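Local coordinates for chicken beta-microseminoprotein-like 3 (Gallus gallus, PDB 6RWC) that is of unknown function but belongs to the disulfide-rich beta-microseminoprotein (PSP-94) family and is an egg-specific paralog found in chicken egg white, at residues C12-N17 and N38-C43; W25-E28 and Q32-C35. All coordinates share one frame; numbering follows the deposited sequence.

Contact 1 of 2, residues C12-N17 and N38-C43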
# COMPACT_ATOMS: atom_id res chain seq x y z
N CYS A 12 3.14 17.45 -10.06
CA CYS A 12 3.78 16.99 -8.83
C CYS A 12 5.19 16.51 -9.15
O CYS A 12 5.37 15.51 -9.85
CB CYS A 12 2.96 15.88 -8.17
SG CYS A 12 1.24 16.33 -7.87
N ILE A 13 6.18 17.21 -8.62
CA ILE A 13 7.58 16.87 -8.84
C ILE A 13 8.04 15.97 -7.70
O ILE A 13 8.05 16.39 -6.54
CB ILE A 13 8.46 18.12 -8.94
CG1 ILE A 13 7.93 19.05 -10.04
CG2 ILE A 13 9.91 17.73 -9.20
CD1 ILE A 13 8.68 20.36 -10.15
N SER A 14 8.41 14.73 -8.03
CA SER A 14 8.79 13.74 -7.03
C SER A 14 10.14 13.15 -7.44
O SER A 14 10.21 12.12 -8.12
CB SER A 14 7.73 12.66 -6.88
OG SER A 14 8.13 11.69 -5.93
N ASN A 15 11.20 13.83 -7.02
CA ASN A 15 12.57 13.38 -7.24
C ASN A 15 12.84 13.18 -8.73
O ASN A 15 12.87 12.06 -9.25
CB ASN A 15 12.83 12.10 -6.43
CG ASN A 15 12.53 12.28 -4.96
OD1 ASN A 15 11.58 11.69 -4.42
ND2 ASN A 15 13.32 13.10 -4.29
N ARG A 16 13.00 14.32 -9.40
CA ARG A 16 13.51 14.36 -10.77
C ARG A 16 12.42 14.03 -11.78
O ARG A 16 12.59 14.27 -12.98
CB ARG A 16 14.71 13.42 -10.94
N ASN A 17 11.30 13.49 -11.30
CA ASN A 17 10.16 13.14 -12.14
C ASN A 17 9.06 14.18 -12.00
O ASN A 17 8.90 14.81 -10.95
CB ASN A 17 9.61 11.76 -11.78
CG ASN A 17 10.69 10.79 -11.33
OD1 ASN A 17 11.84 10.91 -11.72
ND2 ASN A 17 10.30 9.83 -10.49
N ASN A 38 -3.85 20.50 -5.51
CA ASN A 38 -3.30 21.06 -4.28
C ASN A 38 -1.96 20.43 -3.93
O ASN A 38 -1.01 21.14 -3.57
CB ASN A 38 -4.29 20.90 -3.13
CG ASN A 38 -5.36 21.97 -3.12
OD1 ASN A 38 -6.55 21.68 -3.19
ND2 ASN A 38 -4.93 23.23 -3.05
N ALA A 39 -1.85 19.11 -4.03
CA ALA A 39 -0.63 18.42 -3.63
C ALA A 39 -0.65 16.99 -4.16
O ALA A 39 -1.66 16.51 -4.68
CB ALA A 39 -0.47 18.42 -2.11
N MET A 40 0.49 16.32 -4.01
CA MET A 40 0.57 14.89 -4.23
C MET A 40 0.17 14.17 -2.95
O MET A 40 0.58 14.55 -1.85
CB MET A 40 1.98 14.48 -4.64
CG MET A 40 2.17 12.98 -4.81
SD MET A 40 3.88 12.51 -5.16
CE MET A 40 4.69 12.97 -3.63
N VAL A 41 -0.64 13.13 -3.09
CA VAL A 41 -1.12 12.35 -1.95
C VAL A 41 -0.75 10.89 -2.20
O VAL A 41 -1.15 10.30 -3.21
CB VAL A 41 -2.63 12.51 -1.73
CG1 VAL A 41 -3.39 12.41 -3.06
CG2 VAL A 41 -3.14 11.47 -0.75
N CYS A 42 0.02 10.31 -1.28
CA CYS A 42 0.43 8.91 -1.35
C CYS A 42 -0.04 8.18 -0.10
O CYS A 42 0.28 8.59 1.02
CB CYS A 42 1.95 8.79 -1.48
SG CYS A 42 2.69 9.57 -2.94
N CYS A 43 -0.79 7.10 -0.30
CA CYS A 43 -1.34 6.31 0.80
C CYS A 43 -0.82 4.88 0.72
O CYS A 43 -0.69 4.32 -0.37
CB CYS A 43 -2.87 6.31 0.78
SG CYS A 43 -3.64 7.95 0.80
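C12 and S14 meet A39 and M40 without any aromatic ring; the flat group involved is the A39–M40 peptide, and C12 SG lies over one of its faces. The evidence is positional: C12 SG is 4.2 Å from A39 C and stands about 3.7 Å above the peptide plane, with M40 N its nearest peptide atom at 3.9 Å. Alongside this, C12 SG touches M40 CB at 3.8 Å, and C12 CB reaches the same M40 CB at 3.9 Å. M40 carries CG anti to its backbone N (chi1 177°), which directs the extended part of its chain along strand 12-14 and brings SD to 4.2 Å from S14 CB. The bend at its third torsion (chi3 65°) then turns CE aside.

The strand segments cross at 57° with their axes 7.5 Å apart, and no hydrogen bond joins them, so this is packing between sheets. Strand 12-14 pairs instead with 17-19, whereas 39-44 lies between 2-6 and 31-35 in the four-stranded antiparallel sheet. The disulfide from C12 to C35 ties the small sheet to the larger one and restrains where C12 SG can sit. What joins the two segments is sulfur and carbon in nondirectional van der Waals contact, C12 SG and CB on M40 CB and M40 SD on S14 CB; its position probably owes much to the C12-C35 disulfide.

Contact 2 of 2, residues W25-E28 and Q32-C35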
# COMPACT_ATOMS: atom_id res chain seq x y z
N TRP A 25 -0.46 6.35 -9.69
CA TRP A 25 0.56 5.33 -9.88
C TRP A 25 0.88 4.66 -8.56
O TRP A 25 0.68 5.24 -7.49
CB TRP A 25 1.83 5.91 -10.51
CG TRP A 25 2.63 6.80 -9.60
CD1 TRP A 25 3.75 6.44 -8.89
CD2 TRP A 25 2.40 8.18 -9.31
NE1 TRP A 25 4.21 7.52 -8.18
CE2 TRP A 25 3.40 8.60 -8.42
CE3 TRP A 25 1.43 9.11 -9.72
CZ2 TRP A 25 3.47 9.91 -7.93
CZ3 TRP A 25 1.50 10.40 -9.23
CH2 TRP A 25 2.51 10.79 -8.34
N LYS A 26 1.40 3.44 -8.65
CA LYS A 26 1.83 2.66 -7.50
C LYS A 26 3.35 2.72 -7.39
O LYS A 26 4.05 2.65 -8.40
CB LYS A 26 1.36 1.21 -7.61
CG LYS A 26 1.61 0.37 -6.37
CD LYS A 26 1.04 -1.03 -6.54
CE LYS A 26 1.72 -1.78 -7.67
NZ LYS A 26 1.09 -3.11 -7.93
N THR A 27 3.84 2.84 -6.16
CA THR A 27 5.27 2.99 -5.94
C THR A 27 5.93 1.63 -5.74
O THR A 27 5.28 0.59 -5.76
CB THR A 27 5.53 3.90 -4.74
OG1 THR A 27 5.01 3.29 -3.55
CG2 THR A 27 4.84 5.24 -4.93
N GLU A 28 7.25 1.65 -5.56
CA GLU A 28 8.00 0.42 -5.31
C GLU A 28 7.79 -0.11 -3.89
O GLU A 28 8.09 -1.28 -3.63
CB GLU A 28 9.49 0.64 -5.56
CG GLU A 28 9.84 0.95 -7.01
CD GLU A 28 11.32 1.23 -7.20
OE1 GLU A 28 12.05 1.28 -6.18
OE2 GLU A 28 11.75 1.41 -8.35
N GLN A 32 0.05 3.95 -3.18
CA GLN A 32 -0.60 4.51 -4.35
C GLN A 32 -0.62 6.02 -4.23
O GLN A 32 -1.14 6.56 -3.24
CB GLN A 32 -2.03 3.99 -4.53
CG GLN A 32 -2.77 4.72 -5.66
CD GLN A 32 -4.06 4.04 -6.07
OE1 GLN A 32 -5.13 4.65 -6.04
NE2 GLN A 32 -3.96 2.78 -6.47
N CYS A 33 -0.06 6.70 -5.22
CA CYS A 33 0.01 8.15 -5.24
C CYS A 33 -0.93 8.71 -6.30
O CYS A 33 -1.17 8.08 -7.34
CB CYS A 33 1.43 8.63 -5.53
SG CYS A 33 2.69 8.10 -4.35
N LYS A 34 -1.46 9.90 -6.03
CA LYS A 34 -2.23 10.66 -7.01
C LYS A 34 -1.78 12.11 -6.97
O LYS A 34 -1.63 12.70 -5.89
CB LYS A 34 -3.73 10.57 -6.76
CG LYS A 34 -4.56 11.28 -7.81
CD LYS A 34 -6.03 10.90 -7.74
CE LYS A 34 -6.80 11.48 -8.91
NZ LYS A 34 -8.23 11.07 -8.90
N CYS A 35 -1.57 12.69 -8.15
CA CYS A 35 -1.17 14.08 -8.27
C CYS A 35 -2.43 14.93 -8.39
O CYS A 35 -3.08 14.95 -9.44
CB CYS A 35 -0.26 14.28 -9.48
SG CYS A 35 0.33 15.97 -9.64
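The oxygen of W25 accepts the shortest hydrogen bond between 25-28 and 32-35, from C33 N at 2.8 Å with an N-H...O angle of 168°, and Q32 CA adds a CA-H...O contact to this oxygen at 3.5 Å. The return bond, W25 N to C33 O at 3.0 Å, completes the hydrogen-bonded pair of an antiparallel beta hairpin, 24-26 with 31-35, in which K26 and Q32 form the adjoining non-hydrogen-bonded pair. On the face carrying W25 and C33, the indole folds across its partner strand: its CG sits between the backbone N and carbonyl carbon (chi1 71°), which lays the ring over C33 CB. That carbon is 3.6 Å from the centroid of the six-membered ring and only 19° off its normal, a CH-pi contact, offset toward the rim. C33 SG makes a more oblique sulfur-aromatic contact, 4.6 Å from the centroid of the five-membered ring. Farther along, W25 CZ3 comes to 4.3 Å from C35 CB, so the indole spans both cysteines; it also stacks with Y19. With an alanine at W25 the indole is gone, and C33 CB and the Y19 ring would probably lose the aromatic surface they pack against, opening a gap beside the C33 sulfur. T27 OG1 is hydrogen-bonded to D29 OD1 and Y31 N in the turn, while T27 CG2 touches C33 SG at 3.6 Å.

Contact 2 is nested within the chain loop closed by contact 1, and their centres are about 9 Å apart. Two disulfides join them: C12 SG to C35 SG and C42 SG to C33 SG, each 2.0 Å long. Between these links M40 SD packs on W25 CZ2 at 3.8 Å, so the methionine that meets strand 12-14 also borders the indole. Strands 31-35 and 39-44 are neighbours in one antiparallel sheet, which brings V41 O to 3.8 Å from C33 CB. No functional site is established here; K26 NZ binds a citrate and K34 NZ a pentaethylene glycol, both probably from the crystallisation liquor.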